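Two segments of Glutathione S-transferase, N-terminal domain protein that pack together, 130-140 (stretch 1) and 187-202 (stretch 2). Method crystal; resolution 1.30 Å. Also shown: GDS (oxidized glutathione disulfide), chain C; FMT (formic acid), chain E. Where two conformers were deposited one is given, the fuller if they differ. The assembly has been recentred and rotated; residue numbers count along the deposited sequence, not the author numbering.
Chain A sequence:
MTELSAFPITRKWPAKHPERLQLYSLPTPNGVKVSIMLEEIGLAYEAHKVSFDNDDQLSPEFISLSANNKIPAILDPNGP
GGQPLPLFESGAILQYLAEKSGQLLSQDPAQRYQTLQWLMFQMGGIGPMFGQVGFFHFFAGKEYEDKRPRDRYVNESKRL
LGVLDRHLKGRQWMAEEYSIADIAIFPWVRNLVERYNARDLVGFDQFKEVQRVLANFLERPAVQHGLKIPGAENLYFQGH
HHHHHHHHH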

# COMPACT_ATOMS: atom_id res chain seq x y z
N PHE A 130 -1.93 -6.79 -10.26
CA PHE A 130 -2.67 -6.59 -11.47
C PHE A 130 -1.83 -5.80 -12.48
O PHE A 130 -1.86 -6.04 -13.68
CB PHE A 130 -4.02 -5.87 -11.25
CG PHE A 130 -5.09 -6.67 -10.54
CD1 PHE A 130 -4.88 -7.89 -9.96
CD2 PHE A 130 -6.36 -6.09 -10.44
CE1 PHE A 130 -5.92 -8.55 -9.30
CE2 PHE A 130 -7.38 -6.73 -9.78
CZ PHE A 130 -7.16 -7.97 -9.21
N GLY A 131 -1.05 -4.84 -11.98
CA GLY A 131 -0.19 -4.07 -12.85
C GLY A 131 0.82 -4.94 -13.58
O GLY A 131 1.16 -4.66 -14.73
N GLN A 132 1.32 -6.00 -12.94
CA GLN A 132 2.25 -6.90 -13.61
C GLN A 132 1.56 -7.74 -14.67
O GLN A 132 2.17 -8.06 -15.69
CB GLN A 132 3.00 -7.80 -12.63
CG GLN A 132 3.74 -7.09 -11.49
CD GLN A 132 4.36 -5.80 -11.92
OE1 GLN A 132 5.24 -5.77 -12.78
NE2 GLN A 132 3.92 -4.71 -11.32
N VAL A 133 0.29 -8.10 -14.46
CA VAL A 133 -0.48 -8.74 -15.53
C VAL A 133 -0.55 -7.80 -16.74
O VAL A 133 -0.39 -8.23 -17.88
CB VAL A 133 -1.87 -9.17 -15.08
CG1 VAL A 133 -2.69 -9.70 -16.26
CG2 VAL A 133 -1.74 -10.25 -14.00
N GLY A 134 -0.78 -6.51 -16.50
CA GLY A 134 -0.78 -5.56 -17.58
C GLY A 134 0.55 -5.59 -18.33
O GLY A 134 0.59 -5.63 -19.57
N PHE A 135 1.67 -5.61 -17.60
CA PHE A 135 2.96 -5.63 -18.27
C PHE A 135 3.13 -6.87 -19.15
O PHE A 135 3.59 -6.77 -20.29
CB PHE A 135 4.13 -5.55 -17.30
CG PHE A 135 5.45 -5.48 -18.00
CD1 PHE A 135 5.79 -4.34 -18.71
CD2 PHE A 135 6.30 -6.57 -18.04
CE1 PHE A 135 6.97 -4.28 -19.43
CE2 PHE A 135 7.48 -6.52 -18.76
CZ PHE A 135 7.82 -5.38 -19.45
N PHE A 136 2.77 -8.04 -18.61
CA PHE A 136 3.02 -9.32 -19.27
C PHE A 136 1.94 -9.80 -20.23
O PHE A 136 2.12 -10.82 -20.92
CB PHE A 136 3.36 -10.40 -18.23
CG PHE A 136 4.72 -10.22 -17.62
CD1 PHE A 136 5.87 -10.44 -18.38
CD2 PHE A 136 4.87 -9.80 -16.30
CE1 PHE A 136 7.12 -10.25 -17.84
CE2 PHE A 136 6.13 -9.62 -15.75
CZ PHE A 136 7.26 -9.85 -16.52
N HIS A 137 0.84 -9.06 -20.31
CA HIS A 137 -0.24 -9.39 -21.24
C HIS A 137 -0.64 -8.27 -22.20
O HIS A 137 -1.18 -8.54 -23.27
CB HIS A 137 -1.49 -9.86 -20.48
CG HIS A 137 -2.60 -10.31 -21.37
ND1 HIS A 137 -2.47 -11.36 -22.25
CD2 HIS A 137 -3.85 -9.83 -21.54
CE1 HIS A 137 -3.60 -11.52 -22.91
NE2 HIS A 137 -4.45 -10.61 -22.50
N PHE A 138 -0.39 -7.03 -21.81
CA PHE A 138 -0.83 -5.87 -22.59
C PHE A 138 0.32 -4.98 -23.07
O PHE A 138 0.27 -4.45 -24.18
CB PHE A 138 -1.88 -5.10 -21.76
CG PHE A 138 -2.51 -3.95 -22.49
CD1 PHE A 138 -3.48 -4.17 -23.46
CD2 PHE A 138 -2.15 -2.64 -22.20
CE1 PHE A 138 -4.06 -3.10 -24.14
CE2 PHE A 138 -2.73 -1.58 -22.86
CZ PHE A 138 -3.68 -1.81 -23.83
N PHE A 139 1.33 -4.78 -22.23
CA PHE A 139 2.47 -3.94 -22.59
C PHE A 139 3.63 -4.83 -23.11
O PHE A 139 3.39 -5.91 -23.62
CB PHE A 139 2.85 -3.00 -21.44
CG PHE A 139 1.74 -2.05 -21.04
CD1 PHE A 139 1.35 -1.01 -21.90
CD2 PHE A 139 1.07 -2.18 -19.83
CE1 PHE A 139 0.33 -0.13 -21.54
CE2 PHE A 139 0.05 -1.31 -19.48
CZ PHE A 139 -0.32 -0.29 -20.33
N ALA A 140 4.88 -4.39 -22.99
CA ALA A 140 5.97 -5.06 -23.71
C ALA A 140 6.16 -6.52 -23.33
O ALA A 140 6.49 -7.38 -24.17
CB ALA A 140 7.27 -4.29 -23.50
N PRO A 187 -11.52 0.24 -9.32
CA PRO A 187 -10.89 0.72 -10.56
C PRO A 187 -9.83 -0.22 -11.08
O PRO A 187 -9.58 -0.28 -12.30
CB PRO A 187 -10.29 2.07 -10.16
CG PRO A 187 -11.19 2.53 -9.02
CD PRO A 187 -11.43 1.25 -8.24
N TRP A 188 -9.15 -0.92 -10.17
CA TRP A 188 -8.14 -1.89 -10.59
C TRP A 188 -8.75 -3.16 -11.18
O TRP A 188 -8.22 -3.71 -12.14
CB TRP A 188 -7.19 -2.22 -9.44
CG TRP A 188 -5.95 -1.38 -9.49
CD1 TRP A 188 -5.57 -0.36 -8.67
CD2 TRP A 188 -4.91 -1.53 -10.46
NE1 TRP A 188 -4.34 0.13 -9.06
CE2 TRP A 188 -3.91 -0.59 -10.16
CE3 TRP A 188 -4.74 -2.37 -11.56
CZ2 TRP A 188 -2.75 -0.48 -10.90
CZ3 TRP A 188 -3.60 -2.24 -12.31
CH2 TRP A 188 -2.60 -1.31 -11.97
N VAL A 189 -9.84 -3.63 -10.58
CA VAL A 189 -10.56 -4.76 -11.16
C VAL A 189 -11.02 -4.40 -12.59
O VAL A 189 -10.82 -5.17 -13.54
CB VAL A 189 -11.74 -5.21 -10.28
CG1 VAL A 189 -12.48 -6.36 -10.94
CG2 VAL A 189 -11.30 -5.62 -8.87
N ARG A 190 -11.61 -3.21 -12.73
CA ARG A 190 -12.01 -2.73 -14.06
C ARG A 190 -10.81 -2.72 -15.03
O ARG A 190 -10.91 -3.19 -16.17
CB ARG A 190 -12.60 -1.33 -13.97
CG ARG A 190 -12.91 -0.71 -15.33
CD ARG A 190 -13.46 0.69 -15.20
NE ARG A 190 -13.62 1.34 -16.49
CZ ARG A 190 -12.75 2.19 -17.04
NH1 ARG A 190 -11.64 2.57 -16.41
NH2 ARG A 190 -13.01 2.70 -18.22
N ASN A 191 -9.69 -2.18 -14.59
CA ASN A 191 -8.54 -2.07 -15.47
C ASN A 191 -8.04 -3.43 -15.95
O ASN A 191 -7.65 -3.58 -17.11
CB ASN A 191 -7.40 -1.32 -14.79
CG ASN A 191 -6.53 -0.57 -15.78
OD1 ASN A 191 -7.04 0.19 -16.58
ND2 ASN A 191 -5.24 -0.78 -15.70
N LEU A 192 -8.06 -4.41 -15.04
CA LEU A 192 -7.61 -5.75 -15.36
C LEU A 192 -8.46 -6.37 -16.46
O LEU A 192 -7.93 -7.00 -17.39
CB LEU A 192 -7.63 -6.61 -14.10
CG LEU A 192 -7.18 -8.05 -14.22
CD1 LEU A 192 -5.70 -8.13 -14.53
CD2 LEU A 192 -7.50 -8.79 -12.93
N VAL A 193 -9.78 -6.21 -16.37
CA VAL A 193 -10.69 -6.89 -17.28
C VAL A 193 -11.06 -6.09 -18.53
O VAL A 193 -11.51 -6.68 -19.51
CB VAL A 193 -11.96 -7.40 -16.56
CG1 VAL A 193 -11.56 -8.29 -15.39
CG2 VAL A 193 -12.89 -6.29 -16.12
N GLU A 194 -10.85 -4.78 -18.50
CA GLU A 194 -11.10 -3.91 -19.64
C GLU A 194 -9.79 -3.57 -20.34
O GLU A 194 -9.40 -4.25 -21.29
CB GLU A 194 -11.90 -2.66 -19.23
CG GLU A 194 -13.28 -2.99 -18.69
CD GLU A 194 -14.20 -1.79 -18.52
OE1 GLU A 194 -15.30 -1.99 -17.94
OE2 GLU A 194 -13.86 -0.65 -18.93
N ARG A 195 -9.09 -2.56 -19.86
CA ARG A 195 -7.89 -2.08 -20.53
C ARG A 195 -6.87 -3.19 -20.81
O ARG A 195 -6.36 -3.28 -21.92
CB ARG A 195 -7.24 -0.93 -19.77
CG ARG A 195 -5.93 -0.45 -20.39
CD ARG A 195 -5.61 0.96 -19.94
NE ARG A 195 -4.28 1.43 -20.31
CZ ARG A 195 -3.91 1.79 -21.54
NH1 ARG A 195 -4.75 1.72 -22.57
NH2 ARG A 195 -2.67 2.23 -21.75
N TYR A 196 -6.58 -4.02 -19.82
CA TYR A 196 -5.53 -5.02 -20.02
C TYR A 196 -5.99 -6.22 -20.81
O TYR A 196 -5.16 -7.09 -21.12
CB TYR A 196 -4.97 -5.53 -18.70
CG TYR A 196 -4.24 -4.53 -17.87
CD1 TYR A 196 -3.75 -3.33 -18.39
CD2 TYR A 196 -3.95 -4.85 -16.55
CE1 TYR A 196 -3.03 -2.46 -17.60
CE2 TYR A 196 -3.24 -3.98 -15.75
CZ TYR A 196 -2.77 -2.80 -16.27
OH TYR A 196 -2.08 -1.95 -15.45
N ASN A 197 -7.28 -6.29 -21.12
CA ASN A 197 -7.78 -7.41 -21.92
C ASN A 197 -7.52 -8.78 -21.28
O ASN A 197 -7.22 -9.76 -21.96
CB ASN A 197 -7.14 -7.42 -23.32
CG ASN A 197 -7.41 -6.18 -24.14
OD1 ASN A 197 -6.53 -5.73 -24.88
ND2 ASN A 197 -8.61 -5.63 -24.05
N ALA A 198 -7.59 -8.84 -19.95
CA ALA A 198 -7.21 -10.05 -19.20
C ALA A 198 -8.39 -10.81 -18.61
O ALA A 198 -8.21 -11.68 -17.77
CB ALA A 198 -6.20 -9.70 -18.12
N ARG A 199 -9.58 -10.49 -19.08
CA ARG A 199 -10.78 -11.12 -18.56
C ARG A 199 -10.73 -12.66 -18.63
O ARG A 199 -10.97 -13.36 -17.64
CB ARG A 199 -11.98 -10.57 -19.32
CG ARG A 199 -13.29 -10.83 -18.63
CD ARG A 199 -14.46 -10.43 -19.48
NE ARG A 199 -15.63 -10.53 -18.64
CZ ARG A 199 -16.15 -9.50 -17.99
NH1 ARG A 199 -15.63 -8.29 -18.13
NH2 ARG A 199 -17.20 -9.69 -17.20
N ASP A 200 -10.38 -13.19 -19.80
CA ASP A 200 -10.28 -14.63 -19.98
C ASP A 200 -9.03 -15.19 -19.28
O ASP A 200 -9.08 -16.25 -18.64
CB ASP A 200 -10.25 -14.98 -21.48
CG ASP A 200 -11.58 -14.70 -22.18
OD1 ASP A 200 -12.61 -14.43 -21.51
OD2 ASP A 200 -11.60 -14.75 -23.43
N LEU A 201 -7.93 -14.46 -19.37
CA LEU A 201 -6.68 -14.89 -18.74
C LEU A 201 -6.85 -15.16 -17.23
O LEU A 201 -6.27 -16.09 -16.69
CB LEU A 201 -5.59 -13.82 -18.91
CG LEU A 201 -4.26 -14.02 -19.62
CD1 LEU A 201 -3.35 -12.88 -19.15
CD2 LEU A 201 -3.66 -15.39 -19.34
N VAL A 202 -7.58 -14.31 -16.52
CA VAL A 202 -7.78 -14.52 -15.08
C VAL A 202 -9.05 -15.29 -14.74
O VAL A 202 -9.37 -15.44 -13.57
CB VAL A 202 -7.74 -13.20 -14.28
CG1 VAL A 202 -6.43 -12.45 -14.53
CG2 VAL A 202 -8.96 -12.33 -14.56
N1 GDS C . 6.72 2.21 -14.70
CA1 GDS C . 5.49 1.45 -14.89
C1 GDS C . 5.77 0.07 -15.43
OE1 GDS C . 4.91 -0.82 -15.25
OE2 GDS C . 6.84 -0.16 -16.04
CB1 GDS C . 4.57 2.21 -15.85
CG1 GDS C . 3.10 1.76 -15.81
CD1 GDS C . 2.45 2.07 -14.49
O1 GDS C . 2.85 3.00 -13.81
N2 GDS C . 1.46 1.27 -14.13
CA2 GDS C . 0.68 1.46 -12.93
C2 GDS C . 0.85 0.31 -11.98
O2 GDS C . 0.93 -0.84 -12.39
CB2 GDS C . -0.80 1.60 -13.29
SG2 GDS C . -1.23 3.09 -14.17
N3 GDS C . 0.86 0.60 -10.68
CA3 GDS C . 1.03 -0.41 -9.65
C3 GDS C . 0.32 -0.11 -8.35
OE3 GDS C . 0.78 -0.66 -7.33
OE4 GDS C . -0.70 0.59 -8.39
N4 GDS C . 3.46 5.94 -13.49
CA4 GDS C . 4.44 6.84 -14.06
C4 GDS C . 5.79 6.21 -14.23
OE5 GDS C . 6.72 6.90 -14.76
OE6 GDS C . 5.93 5.01 -13.90
C5 GDS C . 2.52 6.39 -12.66
O5 GDS C . 2.48 7.56 -12.32
CA5 GDS C . 1.48 5.40 -12.19
N5 GDS C . 1.21 5.60 -10.77
CB5 GDS C . 0.21 5.61 -13.01
SG5 GDS C . -1.18 4.58 -12.54
CA6 GDS C . 1.18 4.38 -6.01
C6 GDS C . -0.17 4.98 -5.73
OE7 GDS C . -0.33 6.20 -5.94
OE8 GDS C . -1.06 4.21 -5.30
N6 GDS C . 1.43 3.27 -5.07
CB6 GDS C . 1.25 3.89 -7.45
CG6 GDS C . 1.13 5.04 -8.45
CD6 GDS C . 1.38 4.62 -9.87
O6 GDS C . 1.67 3.45 -10.17
C FMT E . 0.62 -12.80 -23.21
O1 FMT E . 1.44 -13.71 -23.24
O2 FMT E . -0.56 -13.08 -22.68

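Residues 130-137 belong to a helix that begins earlier in the chain. Residues 187-193 continue a second such helix, kinked where Pro187 N and Trp188 N lack bonds to the turn before. The two axes run nearly parallel, 16° apart, with a closest approach of 9.9 Å. Glu194 to Asn197 make a type I beta turn, closed by Asn197 N to Glu194 O at 2.9 Å. This turn carries Tyr196 up to the first helix. The CA atoms of Gly134 and Tyr196 lie 5.4 Å apart.

The contact buries 770 Å², and most of it is apolar. Gly134 CA sits over the face of the Tyr196 ring, 3.4 Å from its centroid. A CB on Gly134 would fall 2.3 Å from Tyr196 CZ, so glycine leaves room for the ring. Gly131 also lacks a side chain; a CB there would come 2.2 Å from O2 of the bound glutathione disulfide.

Phe130 points toward the second helix. Leu192 CD2 covers one face of its ring, 3.7 Å from the centroid. Phe130 CB packs on Trp188 CE3 at 3.6 Å. One turn along, Val133 CG1 meets Leu192 CD1 at 3.8 Å and Ala198 CB at 4.0 Å. Valine, leucine and alanine suit this buried place with purely apolar side chains.

His137 makes the one hydrogen bond across the contact, from NE2 to Asn197 O at 2.9 Å. Its ND1 donates to formic acid O2 at 2.6 Å, so both ring nitrogens are used. Leu201 CD1 lies over the ring face, 3.7 Å from the centroid.

Phe138 CE2 lies 3.8 Å from Arg195 CZ, over one face of the guanidinium. The planes are steeply tilted, not stacked; Arg195 O lies over a ring face, 3.2 Å from Phe138 CE1. Phe139 CE2 reaches Tyr196 CE1 at 3.8 Å.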